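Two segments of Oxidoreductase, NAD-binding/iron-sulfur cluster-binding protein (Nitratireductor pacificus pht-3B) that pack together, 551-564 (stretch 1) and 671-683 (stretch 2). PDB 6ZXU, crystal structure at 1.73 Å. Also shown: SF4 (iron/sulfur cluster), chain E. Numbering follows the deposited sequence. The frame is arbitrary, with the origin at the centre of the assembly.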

# COMPACT_ATOMS: atom_id res chain seq x y z
N CYS A 551 -19.13 5.25 12.70
CA CYS A 551 -20.44 4.63 12.65
C CYS A 551 -20.63 3.46 13.59
O CYS A 551 -21.54 2.71 13.39
CB CYS A 551 -20.80 4.23 11.24
SG CYS A 551 -19.74 2.93 10.62
N ASN A 552 -19.83 3.35 14.63
CA ASN A 552 -19.96 2.32 15.64
C ASN A 552 -20.02 0.90 15.10
O ASN A 552 -20.76 0.07 15.61
CB ASN A 552 -21.16 2.56 16.55
CG ASN A 552 -21.21 3.99 17.06
OD1 ASN A 552 -20.20 4.55 17.60
ND2 ASN A 552 -22.35 4.64 16.81
N ALA A 553 -19.25 0.63 14.05
CA ALA A 553 -19.33 -0.66 13.39
C ALA A 553 -18.43 -1.69 14.09
O ALA A 553 -18.62 -2.87 13.91
CB ALA A 553 -18.93 -0.52 11.92
N ILE A 554 -17.44 -1.28 14.88
CA ILE A 554 -16.48 -2.23 15.50
C ILE A 554 -17.06 -2.71 16.81
O ILE A 554 -17.52 -1.92 17.63
CB ILE A 554 -15.08 -1.57 15.62
CG1 ILE A 554 -14.56 -1.28 14.22
CG2 ILE A 554 -14.15 -2.42 16.45
CD1 ILE A 554 -13.27 -0.52 14.18
N SER A 555 -16.94 -4.01 17.06
CA SER A 555 -17.39 -4.61 18.31
C SER A 555 -16.60 -4.22 19.56
O SER A 555 -15.37 -4.27 19.59
CB SER A 555 -17.42 -6.12 18.19
OG SER A 555 -17.81 -6.71 19.43
N PHE A 556 -17.32 -3.79 20.58
CA PHE A 556 -16.83 -3.57 21.94
C PHE A 556 -16.90 -4.82 22.78
O PHE A 556 -16.50 -4.79 23.94
CB PHE A 556 -17.67 -2.50 22.67
CG PHE A 556 -17.46 -1.11 22.20
CD1 PHE A 556 -18.21 -0.59 21.24
CD2 PHE A 556 -16.56 -0.30 22.85
CE1 PHE A 556 -18.02 0.73 20.83
CE2 PHE A 556 -16.37 1.00 22.46
CZ PHE A 556 -17.11 1.53 21.45
N GLY A 557 -17.32 -5.92 22.21
CA GLY A 557 -17.55 -7.13 22.98
C GLY A 557 -16.54 -8.25 22.69
O GLY A 557 -15.43 -8.00 22.30
N ASP A 558 -16.95 -9.47 22.96
CA ASP A 558 -16.09 -10.60 22.91
C ASP A 558 -16.09 -11.19 21.48
O ASP A 558 -16.97 -10.89 20.70
CB ASP A 558 -16.60 -11.65 23.88
CG ASP A 558 -16.38 -11.25 25.33
OD1 ASP A 558 -15.44 -10.46 25.63
OD2 ASP A 558 -17.18 -11.78 26.15
N LYS A 559 -15.09 -11.98 21.20
CA LYS A 559 -15.05 -12.70 19.95
C LYS A 559 -16.24 -13.68 19.87
O LYS A 559 -16.73 -14.16 20.89
CB LYS A 559 -13.75 -13.44 19.78
CG LYS A 559 -12.57 -12.54 19.44
CD LYS A 559 -11.24 -13.28 19.45
CE LYS A 559 -10.72 -13.36 20.86
NZ LYS A 559 -9.49 -14.19 20.90
N VAL A 560 -16.69 -13.96 18.67
CA VAL A 560 -17.76 -14.88 18.36
C VAL A 560 -17.27 -15.87 17.28
O VAL A 560 -16.24 -15.66 16.61
CB VAL A 560 -19.05 -14.18 17.85
CG1 VAL A 560 -19.63 -13.28 18.93
CG2 VAL A 560 -18.82 -13.34 16.59
N MET A 561 -18.03 -16.95 17.14
CA MET A 561 -17.82 -17.83 15.99
C MET A 561 -18.63 -17.27 14.83
O MET A 561 -19.77 -16.83 15.01
CB MET A 561 -18.32 -19.29 16.35
CG MET A 561 -17.51 -20.00 17.42
SD MET A 561 -15.73 -19.96 17.19
CE MET A 561 -15.55 -20.98 15.73
N PHE A 562 -18.06 -17.36 13.66
CA PHE A 562 -18.65 -16.85 12.43
C PHE A 562 -18.14 -17.75 11.32
O PHE A 562 -16.96 -17.81 11.10
CB PHE A 562 -18.16 -15.36 12.21
CG PHE A 562 -18.62 -14.72 10.93
CD1 PHE A 562 -17.87 -14.80 9.75
CD2 PHE A 562 -19.82 -14.05 10.88
CE1 PHE A 562 -18.34 -14.28 8.60
CE2 PHE A 562 -20.30 -13.53 9.70
CZ PHE A 562 -19.53 -13.62 8.56
N ASN A 563 -19.06 -18.46 10.64
CA ASN A 563 -18.76 -19.28 9.47
C ASN A 563 -17.57 -20.14 9.74
O ASN A 563 -16.67 -20.27 8.90
CB ASN A 563 -18.54 -18.44 8.22
CG ASN A 563 -18.44 -19.28 6.93
OD1 ASN A 563 -18.97 -20.39 6.85
ND2 ASN A 563 -17.82 -18.75 5.95
N GLY A 564 -17.55 -20.81 10.92
CA GLY A 564 -16.49 -21.74 11.23
C GLY A 564 -15.22 -21.25 11.84
O GLY A 564 -14.29 -22.01 12.02
N ILE A 671 -21.10 -0.76 27.40
CA ILE A 671 -21.28 -0.75 25.95
C ILE A 671 -21.04 -2.16 25.34
O ILE A 671 -21.66 -2.50 24.35
CB ILE A 671 -20.41 0.34 25.30
CG1 ILE A 671 -20.66 0.46 23.80
CG2 ILE A 671 -18.92 0.10 25.58
CD1 ILE A 671 -22.08 0.78 23.48
N GLY A 672 -20.17 -2.96 25.95
CA GLY A 672 -19.95 -4.31 25.45
C GLY A 672 -21.18 -5.16 25.48
O GLY A 672 -21.48 -5.88 24.55
N ALA A 673 -21.96 -5.02 26.52
CA ALA A 673 -23.21 -5.75 26.71
C ALA A 673 -24.38 -5.13 25.99
O ALA A 673 -25.36 -5.80 25.70
CB ALA A 673 -23.52 -5.77 28.17
N ASN A 674 -24.30 -3.83 25.68
CA ASN A 674 -25.44 -3.11 25.05
C ASN A 674 -25.41 -2.98 23.56
O ASN A 674 -26.48 -2.94 22.91
CB ASN A 674 -25.64 -1.73 25.71
CG ASN A 674 -26.26 -1.84 27.12
OD1 ASN A 674 -27.20 -2.62 27.36
ND2 ASN A 674 -25.81 -1.05 27.97
N GLN A 675 -24.22 -2.86 23.01
CA GLN A 675 -24.06 -2.72 21.57
C GLN A 675 -24.55 -4.01 20.87
O GLN A 675 -24.17 -5.10 21.25
CB GLN A 675 -22.60 -2.48 21.20
CG GLN A 675 -22.35 -2.37 19.70
CD GLN A 675 -20.88 -2.43 19.38
OE1 GLN A 675 -20.17 -3.27 19.89
NE2 GLN A 675 -20.41 -1.52 18.56
N LYS A 676 -25.41 -3.86 19.85
CA LYS A 676 -25.90 -4.96 19.05
C LYS A 676 -25.58 -4.72 17.61
O LYS A 676 -26.05 -3.77 16.99
CB LYS A 676 -27.41 -5.14 19.21
CG LYS A 676 -27.87 -5.24 20.64
CD LYS A 676 -27.32 -6.42 21.38
CE LYS A 676 -27.74 -6.34 22.85
NZ LYS A 676 -27.05 -7.35 23.69
N LEU A 677 -24.72 -5.54 17.07
CA LEU A 677 -24.30 -5.50 15.71
C LEU A 677 -25.01 -6.63 14.90
O LEU A 677 -25.48 -7.61 15.46
CB LEU A 677 -22.74 -5.63 15.64
CG LEU A 677 -21.95 -4.56 16.42
CD1 LEU A 677 -20.50 -4.87 16.31
CD2 LEU A 677 -22.18 -3.11 15.90
N ALA A 678 -25.04 -6.45 13.58
CA ALA A 678 -25.58 -7.45 12.66
C ALA A 678 -24.40 -8.18 11.99
O ALA A 678 -23.34 -7.56 11.74
CB ALA A 678 -26.44 -6.80 11.62
N MET A 679 -24.52 -9.47 11.81
CA MET A 679 -23.51 -10.25 11.09
C MET A 679 -24.16 -10.96 9.91
O MET A 679 -25.33 -11.27 9.96
CB MET A 679 -22.80 -11.26 11.98
CG MET A 679 -23.69 -12.24 12.64
SD MET A 679 -22.91 -13.68 13.33
CE MET A 679 -21.45 -13.12 14.20
N TYR A 680 -23.39 -11.24 8.90
CA TYR A 680 -23.94 -11.80 7.68
C TYR A 680 -23.09 -12.99 7.26
O TYR A 680 -22.32 -12.91 6.29
CB TYR A 680 -24.02 -10.76 6.60
CG TYR A 680 -24.93 -9.63 6.96
CD1 TYR A 680 -26.29 -9.77 6.90
CD2 TYR A 680 -24.43 -8.47 7.52
CE1 TYR A 680 -27.15 -8.76 7.30
CE2 TYR A 680 -25.28 -7.46 7.99
CZ TYR A 680 -26.67 -7.64 7.86
OH TYR A 680 -27.54 -6.59 8.27
N PRO A 681 -23.27 -14.13 7.97
CA PRO A 681 -22.60 -15.34 7.53
C PRO A 681 -23.28 -15.85 6.28
O PRO A 681 -24.29 -15.31 5.89
CB PRO A 681 -22.78 -16.28 8.72
CG PRO A 681 -24.04 -15.80 9.36
CD PRO A 681 -24.08 -14.34 9.17
N PRO A 682 -22.74 -16.93 5.65
CA PRO A 682 -23.34 -17.43 4.41
C PRO A 682 -24.86 -17.54 4.35
O PRO A 682 -25.46 -17.24 3.31
CB PRO A 682 -22.66 -18.77 4.22
CG PRO A 682 -21.27 -18.47 4.73
CD PRO A 682 -21.48 -17.63 5.94
N ARG A 683 -25.51 -17.93 5.41
CA ARG A 683 -26.94 -18.01 5.28
C ARG A 683 -27.65 -16.71 5.01
O ARG A 683 -28.77 -16.75 4.58
CB ARG A 683 -27.56 -18.68 6.48
CG ARG A 683 -27.49 -18.00 7.76
CD ARG A 683 -28.16 -18.88 8.85
NE ARG A 683 -29.60 -18.84 8.69
CZ ARG A 683 -30.41 -17.95 9.23
NH1 ARG A 683 -29.94 -17.08 10.09
NH2 ARG A 683 -31.71 -17.92 8.90
FE1 SF4 E . -15.29 1.21 8.64
FE2 SF4 E . -14.16 3.70 9.10
FE3 SF4 E . -12.99 1.42 10.22
FE4 SF4 E . -15.40 2.39 11.14
S1 SF4 E . -13.44 3.39 11.19
S2 SF4 E . -14.85 0.25 10.65
S3 SF4 E . -16.31 3.16 9.21
S4 SF4 E . -13.27 1.87 8.06

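The polar core of this contact is the carboxamide of Gln675, which reads the backbone of the opposing loop much as another peptide group would. Its OE1 accepts a hydrogen bond from the amide N of Phe556 (3.0 Å), while its NE2 donates to the carbonyl O of Ile554 (3.1 Å); N-H...acceptor angles of 174° and 165° make both nearly linear. One side-chain amide thus satisfies a donor and an acceptor of the main chain flanking Ser555. Gln675 reaches them with chi1 and chi2 both t, so the chain is extended from the point where the polypeptide leaves the helix 671-674. The carbonyl O of Asn552 also lies 3.4 Å from Gln675 NE2. Within the loop, Gly557 N donates to Ser555 OG at 2.9 Å, tying the turn that presents Phe556 to the second stretch.

Phe556 is the most extensively covered residue of the contact. Ile671 packs over one face of its ring, with CG1 3.9 Å from the ring centroid and only 18° off the normal, a CH-pi arrangement, and with CG2 3.6 Å from Phe556 CD2. Gln675 OE1 sits at the ring edge, 3.6 Å from Phe556 CD1. Close by, the backbones approach tightly: the CA atoms of Gly557 and Gly672 are 4.5 Å apart, with no side chain on either residue.

Leu677 extends the packing beside Gln675, placing CD1 3.6 Å from Ala553 O and 3.8 Å from Ser555 CB. Farther along, Met679 CE lies 3.6 Å from Val560 CG2 and 3.8 Å from Phe562 CD2, and Met679 SD approaches the Phe562 ring at its edge, 5.3 Å from the centroid. Phe562 CE2 also meets Pro681 CB at 3.8 Å. Asn563 CG against Pro682 CD (3.6 Å) completes the contact, which buries 635 Å² in total.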